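Local coordinates for protein GH5 (Bacteroidetes bacterium AC2a, PDB 4YHE) that probably hydrolyses beta-1,4-glucosidic bonds of cellulose-type polysaccharides, as a family 5 glycoside hydrolase built on a beta/alpha barrel, at residues V88-I102 with F150-N163. Numbering follows the deposited sequence.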
loop_
_atom_site.group_PDB
_atom_site.type_symbol
_atom_site.label_atom_id
_atom_site.label_comp_id
_atom_site.label_asym_id
_atom_site.label_seq_id
_atom_site.Cartn_x
_atom_site.Cartn_y
_atom_site.Cartn_z
ATOM N N VAL A 88 10.597 5.172 11.502
ATOM C CA VAL A 88 10.628 6.189 10.464
ATOM C C VAL A 88 12.053 6.717 10.308
ATOM O O VAL A 88 12.579 6.850 9.202
ATOM C CB VAL A 88 9.638 7.324 10.838
ATOM C CG1 VAL A 88 9.913 8.615 10.109
ATOM C CG2 VAL A 88 8.215 6.885 10.567
ATOM N N HIS A 89 12.696 6.994 11.437
ATOM C CA HIS A 89 14.049 7.572 11.385
ATOM C C HIS A 89 15.153 6.580 11.083
ATOM O O HIS A 89 16.161 6.958 10.465
ATOM C CB HIS A 89 14.278 8.450 12.630
ATOM C CG HIS A 89 13.519 9.735 12.573
ATOM N ND1 HIS A 89 12.303 9.921 13.203
ATOM C CD2 HIS A 89 13.765 10.880 11.884
ATOM C CE1 HIS A 89 11.862 11.137 12.939
ATOM N NE2 HIS A 89 12.727 11.735 12.137
ATOM N N MET A 90 14.963 5.289 11.410
ATOM C CA MET A 90 15.865 4.245 10.887
ATOM C C MET A 90 15.800 4.173 9.360
ATOM O O MET A 90 16.830 4.096 8.670
ATOM C CB MET A 90 15.526 2.860 11.449
ATOM C CG MET A 90 15.669 2.689 12.954
ATOM S SD MET A 90 15.076 1.059 13.450
ATOM C CE MET A 90 15.401 1.034 15.213
ATOM N N ALA A 91 14.571 4.171 8.835
ATOM C CA ALA A 91 14.345 4.178 7.395
ATOM C C ALA A 91 15.032 5.383 6.716
ATOM O O ALA A 91 15.679 5.226 5.672
ATOM C CB ALA A 91 12.851 4.204 7.110
ATOM N N HIS A 92 14.887 6.560 7.324
ATOM C CA HIS A 92 15.482 7.798 6.810
ATOM C C HIS A 92 16.989 7.697 6.832
ATOM O O HIS A 92 17.674 8.088 5.873
ATOM C CB HIS A 92 15.028 9.000 7.636
ATOM C CG HIS A 92 15.558 10.318 7.152
ATOM N ND1 HIS A 92 15.523 10.703 5.825
ATOM C CD2 HIS A 92 16.106 11.360 7.833
ATOM C CE1 HIS A 92 16.057 11.909 5.707
ATOM N NE2 HIS A 92 16.407 12.332 6.911
ATOM N N LYS A 93 17.518 7.143 7.913
ATOM C CA LYS A 93 18.958 6.887 7.998
ATOM C C LYS A 93 19.437 6.000 6.870
ATOM O O LYS A 93 20.560 6.153 6.392
ATOM C CB LYS A 93 19.276 6.263 9.352
ATOM C CG LYS A 93 20.748 6.119 9.676
ATOM C CD LYS A 93 20.894 5.858 11.180
ATOM C CE LYS A 93 22.293 5.399 11.547
ATOM N NZ LYS A 93 23.350 6.304 11.018
ATOM N N ALA A 94 18.603 5.056 6.421
ATOM C CA ALA A 94 18.967 4.235 5.296
ATOM C C ALA A 94 18.768 4.886 3.900
ATOM O O ALA A 94 19.037 4.247 2.888
ATOM C CB ALA A 94 18.235 2.900 5.367
ATOM N N GLY A 95 18.238 6.106 3.856
ATOM C CA GLY A 95 17.981 6.795 2.598
ATOM C C GLY A 95 16.660 6.496 1.896
ATOM O O GLY A 95 16.501 6.820 0.736
ATOM N N LEU A 96 15.702 5.924 2.617
ATOM C CA LEU A 96 14.416 5.521 2.023
ATOM C C LEU A 96 13.365 6.599 2.194
ATOM O O LEU A 96 13.339 7.310 3.197
ATOM C CB LEU A 96 13.916 4.221 2.676
ATOM C CG LEU A 96 14.848 3.024 2.612
ATOM C CD1 LEU A 96 14.455 1.960 3.610
ATOM C CD2 LEU A 96 14.885 2.479 1.196
ATOM N N ILE A 97 12.504 6.731 1.191
ATOM C CA ILE A 97 11.272 7.489 1.328
ATOM C C ILE A 97 10.353 6.603 2.183
ATOM O O ILE A 97 10.368 5.381 2.037
ATOM C CB ILE A 97 10.675 7.788 -0.055
ATOM C CG1 ILE A 97 11.563 8.814 -0.766
ATOM C CG2 ILE A 97 9.254 8.309 0.059
ATOM C CD1 ILE A 97 11.468 8.800 -2.272
ATOM N N VAL A 98 9.566 7.217 3.038
ATOM C CA VAL A 98 8.816 6.478 4.071
ATOM C C VAL A 98 7.362 6.856 4.021
ATOM O O VAL A 98 7.052 8.030 3.980
ATOM C CB VAL A 98 9.354 6.813 5.485
ATOM C CG1 VAL A 98 8.547 6.106 6.595
ATOM C CG2 VAL A 98 10.835 6.483 5.575
ATOM N N ILE A 99 6.468 5.865 4.022
ATOM C CA ILE A 99 5.036 6.098 4.150
ATOM C C ILE A 99 4.550 5.477 5.465
ATOM O O ILE A 99 4.899 4.337 5.762
ATOM C CB ILE A 99 4.277 5.387 2.995
ATOM C CG1 ILE A 99 4.806 5.835 1.645
ATOM C CG2 ILE A 99 2.784 5.629 3.047
ATOM C CD1 ILE A 99 4.352 4.929 0.505
ATOM N N ILE A 100 3.774 6.225 6.243
ATOM C CA ILE A 100 3.051 5.681 7.406
ATOM C C ILE A 100 1.585 5.965 7.216
ATOM O O ILE A 100 1.231 6.827 6.428
ATOM C CB ILE A 100 3.534 6.273 8.738
ATOM C CG1 ILE A 100 3.425 7.824 8.767
ATOM C CG2 ILE A 100 4.974 5.841 8.969
ATOM C CD1 ILE A 100 3.659 8.416 10.141
ATOM N N ASN A 101 0.733 5.259 7.950
ATOM C CA ASN A 101 -0.703 5.333 7.722
ATOM C C ASN A 101 -1.521 5.007 8.958
ATOM O O ASN A 101 -0.975 4.842 10.067
ATOM C CB ASN A 101 -1.088 4.412 6.520
ATOM C CG ASN A 101 -1.101 2.933 6.863
ATOM O OD1 ASN A 101 -0.756 2.530 7.970
ATOM N ND2 ASN A 101 -1.499 2.102 5.884
ATOM N N ILE A 102 -2.828 4.943 8.760
ATOM C CA ILE A 102 -3.749 4.275 9.667
ATOM C C ILE A 102 -4.183 2.987 8.945
ATOM O O ILE A 102 -4.763 3.025 7.844
ATOM C CB ILE A 102 -4.948 5.176 9.982
ATOM C CG1 ILE A 102 -4.484 6.424 10.740
ATOM C CG2 ILE A 102 -5.999 4.434 10.772
ATOM C CD1 ILE A 102 -5.630 7.301 11.210
ATOM N N PHE A 150 5.868 14.745 13.790
ATOM C CA PHE A 150 6.741 14.693 12.610
ATOM C C PHE A 150 6.876 16.044 11.885
ATOM O O PHE A 150 7.338 16.122 10.750
ATOM C CB PHE A 150 6.232 13.582 11.655
ATOM C CG PHE A 150 6.339 12.197 12.239
ATOM C CD1 PHE A 150 7.575 11.647 12.489
ATOM C CD2 PHE A 150 5.202 11.455 12.559
ATOM C CE1 PHE A 150 7.697 10.400 13.046
ATOM C CE2 PHE A 150 5.315 10.202 13.109
ATOM C CZ PHE A 150 6.556 9.671 13.370
ATOM N N ALA A 151 6.513 17.109 12.580
ATOM C CA ALA A 151 6.476 18.452 12.006
ATOM C C ALA A 151 7.827 18.942 11.492
ATOM O O ALA A 151 7.873 19.770 10.579
ATOM C CB ALA A 151 5.904 19.427 13.031
ATOM N N ASN A 152 8.926 18.397 12.017
ATOM C CA ASN A 152 10.259 18.763 11.546
ATOM C C ASN A 152 10.820 17.834 10.491
ATOM O O ASN A 152 11.954 18.021 10.039
ATOM C CB ASN A 152 11.227 18.821 12.730
ATOM C CG ASN A 152 10.793 19.817 13.796
ATOM O OD1 ASN A 152 10.173 20.859 13.510
ATOM N ND2 ASN A 152 11.118 19.505 15.035
ATOM N N ASP A 153 10.044 16.824 10.086
ATOM C CA ASP A 153 10.496 15.891 9.060
ATOM C C ASP A 153 9.892 16.248 7.697
ATOM O O ASP A 153 8.670 16.388 7.557
ATOM C CB ASP A 153 10.137 14.457 9.479
ATOM C CG ASP A 153 10.796 14.067 10.779
ATOM O OD1 ASP A 153 12.035 14.024 10.793
ATOM O OD2 ASP A 153 10.100 13.814 11.773
ATOM N N GLY A 154 10.763 16.328 6.707
ATOM C CA GLY A 154 10.441 16.857 5.395
ATOM C C GLY A 154 9.772 15.877 4.456
ATOM O O GLY A 154 9.071 14.939 4.904
ATOM N N GLU A 155 9.961 16.093 3.156
ATOM C CA GLU A 155 9.075 15.441 2.170
ATOM C C GLU A 155 9.462 13.999 1.830
ATOM O O GLU A 155 8.778 13.357 1.046
ATOM C CB GLU A 155 8.854 16.307 0.921
ATOM C CG GLU A 155 9.993 16.339 -0.066
ATOM C CD GLU A 155 9.659 17.160 -1.317
ATOM O OE1 GLU A 155 8.902 18.176 -1.252
ATOM O OE2 GLU A 155 10.187 16.775 -2.366
ATOM N N TRP A 156 10.582 13.520 2.392
ATOM C CA TRP A 156 10.910 12.101 2.386
ATOM C C TRP A 156 9.895 11.289 3.217
ATOM O O TRP A 156 9.810 10.094 3.018
ATOM C CB TRP A 156 12.342 11.812 2.888
ATOM C CG TRP A 156 12.619 12.370 4.237
ATOM C CD1 TRP A 156 13.184 13.588 4.528
ATOM C CD2 TRP A 156 12.321 11.752 5.498
ATOM N NE1 TRP A 156 13.241 13.764 5.890
ATOM C CE2 TRP A 156 12.733 12.653 6.511
ATOM C CE3 TRP A 156 11.751 10.520 5.870
ATOM C CZ2 TRP A 156 12.599 12.363 7.865
ATOM C CZ3 TRP A 156 11.620 10.235 7.224
ATOM C CH2 TRP A 156 12.036 11.152 8.204
ATOM N N LEU A 157 9.140 11.933 4.099
ATOM C CA LEU A 157 8.098 11.271 4.914
ATOM C C LEU A 157 6.706 11.591 4.338
ATOM O O LEU A 157 6.303 12.749 4.293
ATOM C CB LEU A 157 8.179 11.713 6.375
ATOM C CG LEU A 157 7.115 11.160 7.343
ATOM C CD1 LEU A 157 7.164 9.639 7.352
ATOM C CD2 LEU A 157 7.283 11.701 8.743
ATOM N N VAL A 158 6.002 10.542 3.898
ATOM C CA VAL A 158 4.670 10.621 3.292
ATOM C C VAL A 158 3.639 10.093 4.284
ATOM O O VAL A 158 3.884 9.088 4.955
ATOM C CB VAL A 158 4.599 9.742 2.021
ATOM C CG1 VAL A 158 3.193 9.726 1.415
ATOM C CG2 VAL A 158 5.625 10.152 0.965
ATOM N N PHE A 159 2.520 10.785 4.414
ATOM C CA PHE A 159 1.407 10.286 5.199
ATOM C C PHE A 159 0.361 9.709 4.240
ATOM O O PHE A 159 -0.038 10.385 3.282
ATOM C CB PHE A 159 0.726 11.387 6.010
ATOM C CG PHE A 159 1.554 11.971 7.121
ATOM C CD1 PHE A 159 2.727 11.391 7.548
ATOM C CD2 PHE A 159 1.114 13.116 7.765
ATOM C CE1 PHE A 159 3.457 11.958 8.573
ATOM C CE2 PHE A 159 1.832 13.693 8.803
ATOM C CZ PHE A 159 3.009 13.110 9.207
ATOM N N GLU A 160 -0.092 8.487 4.517
ATOM C CA GLU A 160 -1.183 7.865 3.786
ATOM C C GLU A 160 -2.386 7.820 4.733
ATOM O O GLU A 160 -2.285 7.264 5.825
ATOM C CB GLU A 160 -0.752 6.492 3.331
ATOM C CG GLU A 160 -1.816 5.650 2.652
ATOM C CD GLU A 160 -1.292 4.247 2.399
ATOM O OE1 GLU A 160 -0.421 4.055 1.498
ATOM O OE2 GLU A 160 -1.733 3.351 3.151
ATOM N N THR A 161 -3.490 8.436 4.324
ATOM C CA THR A 161 -4.567 8.782 5.249
ATOM C C THR A 161 -5.226 7.596 5.929
ATOM O O THR A 161 -5.560 7.669 7.125
ATOM C CB THR A 161 -5.679 9.601 4.565
ATOM O OG1 THR A 161 -6.143 8.948 3.382
ATOM C CG2 THR A 161 -5.166 10.958 4.190
ATOM N N LEU A 162 -5.474 6.561 5.133
ATOM C CA LEU A 162 -6.258 5.390 5.492
ATOM C C LEU A 162 -5.736 4.233 4.653
ATOM O O LEU A 162 -4.979 4.449 3.707
ATOM C CB LEU A 162 -7.723 5.594 5.122
ATOM C CG LEU A 162 -8.385 6.854 5.658
ATOM C CD1 LEU A 162 -9.737 7.055 5.000
ATOM C CD2 LEU A 162 -8.564 6.679 7.149
ATOM N N ASN A 163 -6.161 3.029 4.990
ATOM C CA ASN A 163 -5.792 1.837 4.257
ATOM C C ASN A 163 -6.892 1.328 3.297
ATOM O O ASN A 163 -7.091 1.912 2.214
ATOM C CB ASN A 163 -5.304 0.764 5.221
ATOM C CG ASN A 163 -4.733 -0.440 4.509
ATOM O OD1 ASN A 163 -3.987 -0.293 3.517
ATOM N ND2 ASN A 163 -5.122 -1.643 4.960
HETATM O O HOH W 1 -7.523 2.298 7.290
#
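The indole of W156 and the imidazole of H92 lie almost flat on one another in an offset stack, planes 8° apart and centroids of the imidazole and the five-membered ring 3.7 Å apart, while H92 CB continues the overlap across the six-membered ring as a CH-pi contact. W156 holds CG between its backbone N and carbonyl carbon (chi1 55°), a turn that swings the indole under helix 78-93 and lays its other face against L157 CB. The far edge of the indole meets V88, with CG1 3.7 Å from W156 CZ3, and points at the face of the H89 ring in an offset edge-to-face pair. H89 in turn donates from NE2 to D153 OD1 (2.7 Å), the acceptor lying near the imidazole plane but the donor standing above the carboxylate plane; D85 O takes the ND1 side, so both nitrogens fix the ring's rotation. Without the indole, as with an alanine at W156, H92 is likely to lose its stacking partner and a gap to open beside V88. Beyond W156 the strands run parallel, laced by four backbone bonds from V98 N to W156 O through E160 N to I100 O. I100 and F159 pack toward the surrounding helices, I100 CD1 reaching F150 CE2 at 3.8 Å, whereas I99 and V158 face the barrel interior. At the C-terminal end N101 ND2 gives a bond to E160 OE2 (3.0 Å), a carboxylate also held by R59 and Y292. This pairs the third and fourth strands of a TIM barrel, the fold of family 5 glycoside hydrolases.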